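Local coordinates for acyl-coenzyme A thioesterase THEM4 (Rhodococcus sp., PDB 2OV9), which probably hydrolyses fatty acyl-coenzyme A thioesters to free fatty acid and coenzyme A, as a member of the thioesterase superfamily, at the interface of chains A and B. Residues are numbered along the deposited sequence; one frame, centred on the assembly and turned at random. Chains: chain A/B, Hypothetical protein.

The interface of chains A and B. Residues chain A 62-63, 65-66; chain B 36-37, 40, 44.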
ATOM      1  N   ALA A  62      13.788  13.042 -11.641  1.00 35.33           N
ATOM      2  CA  ALA A  62      13.926  12.869 -10.212  1.00 34.98           C
ATOM      3  C   ALA A  62      15.015  13.798  -9.703  1.00 34.59           C
ATOM      4  O   ALA A  62      14.817  14.501  -8.706  1.00 35.09           O
ATOM      5  CB  ALA A  62      14.231  11.420  -9.877  1.00 34.01           C
ATOM      6  N   GLY A  63      16.139  13.854 -10.418  1.00 33.99           N
ATOM      7  CA  GLY A  63      17.224  14.784 -10.069  1.00 33.54           C
ATOM      8  C   GLY A  63      16.697  16.212  -9.982  1.00 34.31           C
ATOM      9  O   GLY A  63      16.986  16.926  -9.021  1.00 33.95           O
ATOM     10  N   LEU A  65      13.565  17.317  -9.450  1.00 34.74           N
ATOM     11  CA  LEU A  65      12.700  17.404  -8.252  1.00 34.84           C
ATOM     12  C   LEU A  65      13.484  17.427  -6.941  1.00 35.02           C
ATOM     13  O   LEU A  65      13.170  18.195  -6.026  1.00 35.09           O
ATOM     14  CB  LEU A  65      11.671  16.272  -8.261  1.00 35.02           C
ATOM     15  CG  LEU A  65      10.691  16.280  -9.445  1.00 36.35           C
ATOM     16  CD1 LEU A  65       9.805  15.036  -9.407  1.00 36.49           C
ATOM     17  CD2 LEU A  65       9.803  17.499  -9.396  1.00 37.89           C
ATOM     18  N   GLU A  66      14.520  16.606  -6.870  1.00 34.77           N
ATOM     19  CA  GLU A  66      15.428  16.569  -5.731  1.00 35.77           C
ATOM     20  C   GLU A  66      16.173  17.875  -5.513  1.00 35.70           C
ATOM     21  O   GLU A  66      16.327  18.315  -4.362  1.00 34.97           O
ATOM     22  CB  GLU A  66      16.435  15.422  -5.887  1.00 35.83           C
ATOM     23  CG  GLU A  66      15.819  14.041  -5.669  1.00 37.47           C
ATOM     24  CD  GLU A  66      16.642  12.923  -6.291  1.00 39.10           C
ATOM     25  OE1 GLU A  66      17.768  13.187  -6.771  1.00 37.82           O
ATOM     26  OE2 GLU A  66      16.152  11.774  -6.315  1.00 38.26           O
TER
ATOM     27  N   ARG B  36      11.933   6.597  -7.563  1.00 33.92           N
ATOM     28  CA  ARG B  36      12.747   7.742  -7.155  1.00 35.01           C
ATOM     29  C   ARG B  36      11.970   9.056  -7.383  1.00 35.43           C
ATOM     30  O   ARG B  36      12.051   9.988  -6.575  1.00 35.19           O
ATOM     31  CB  ARG B  36      14.064   7.720  -7.940  1.00 35.39           C
ATOM     32  CG  ARG B  36      15.024   8.784  -7.563  1.00 36.59           C
ATOM     33  CD  ARG B  36      16.167   8.866  -8.558  1.00 38.11           C
ATOM     34  NE  ARG B  36      16.978  10.048  -8.296  1.00 36.37           N
ATOM     35  CZ  ARG B  36      18.018  10.414  -9.036  1.00 39.63           C
ATOM     36  NH1 ARG B  36      18.383   9.684 -10.101  1.00 36.70           N
ATOM     37  NH2 ARG B  36      18.700  11.512  -8.708  1.00 36.86           N
ATOM     38  N   VAL B  37      11.245   9.117  -8.489  1.00 35.25           N
ATOM     39  CA  VAL B  37      10.351  10.236  -8.806  1.00 35.62           C
ATOM     40  C   VAL B  37       9.221  10.374  -7.752  1.00 36.27           C
ATOM     41  O   VAL B  37       8.956  11.491  -7.268  1.00 35.58           O
ATOM     42  CB  VAL B  37       9.716  10.079 -10.224  1.00 36.23           C
ATOM     43  CG1 VAL B  37       8.558  11.065 -10.423  1.00 34.85           C
ATOM     44  CG2 VAL B  37      10.763  10.224 -11.333  1.00 35.87           C
ATOM     45  N   ALA B  40      10.650  11.801  -4.618  1.00 36.24           N
ATOM     46  CA  ALA B  40      11.072  13.200  -4.789  1.00 36.83           C
ATOM     47  C   ALA B  40       9.904  14.191  -4.817  1.00 35.95           C
ATOM     48  O   ALA B  40      10.020  15.299  -4.300  1.00 36.11           O
ATOM     49  CB  ALA B  40      11.931  13.355  -6.058  1.00 35.79           C
ATOM     50  N   THR B  44       9.552  17.723  -2.857  1.00 37.65           N
ATOM     51  CA  THR B  44       9.986  18.790  -3.795  1.00 37.42           C
ATOM     52  C   THR B  44       9.256  20.099  -3.474  1.00 37.95           C
ATOM     53  O   THR B  44       8.253  20.082  -2.741  1.00 37.58           O
ATOM     54  CB  THR B  44       9.804  18.370  -5.290  1.00 36.84           C
ATOM     55  OG1 THR B  44      10.625  19.187  -6.133  1.00 35.85           O
ATOM     56  CG2 THR B  44       8.340  18.481  -5.752  1.00 36.68           C
TER
HETATM   57  O   HOH W   1      14.112  10.706  -5.071  1.00 31.39           O
HETATM   58  O   HOH W   2      12.537  16.159  -3.692  1.00 40.31           O
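Helix 51-67 of chain A packs against helix 26-43 of chain B in a helix-helix contact where the side-on salt bridge of A:Glu66 and B:Arg36 shows how a two-pronged ion pair can tie two helices together. B:Arg36 NH2 meets A:Glu66 OE1 at 2.7 Å. B:Arg36 NE meets A:Glu66 OE2 at 2.8 Å, each carboxylate oxygen being approached on its syn side. Both bonds are nearly straight and lie close to the guanidinium plane, although the carboxylate is turned 29° from it. With CG anti to the backbone N (chi1 -176°), the arginine chain runs extended alongside A:Ala62, whose CB lies 3.5 Å from B:Arg36 CD, and delivers its NE edge to the acid. An alanine in place of B:Arg36 would probably leave the A:Glu66 carboxylate without its cationic mate and less restrained in rotation, and remove part of the aliphatic cover over A:Ala62, leaving B:Val37 CG2 against it. Water 1 joins A:Glu66 OE2 to the B:Arg36 carbonyl oxygen. Further along, B:Ala40 CB nestles against A:Leu65 CB at 3.7 Å and also touches A:Glu66 CG; its small size probably lets the helices approach closely. At the end of the patch the B:Thr44 hydroxyl OG1 donates to A:Leu65 O over 2.7 Å, meeting the carbonyl at a bent angle of 116°. Water 2 bridges A:Leu65 O, 3.2 Å away, to the B:Ala40 carbonyl. B:Thr44 follows directly on helix 26-43, and A:Leu65 and A:Glu66 sit in the last turn of helix 51-67. The patch belongs to the N-terminal helical layer stacked over the thioesterase sheets, and recurs with chains exchanged in the two-fold symmetric deposited assembly, which alone does not prove a biological dimer.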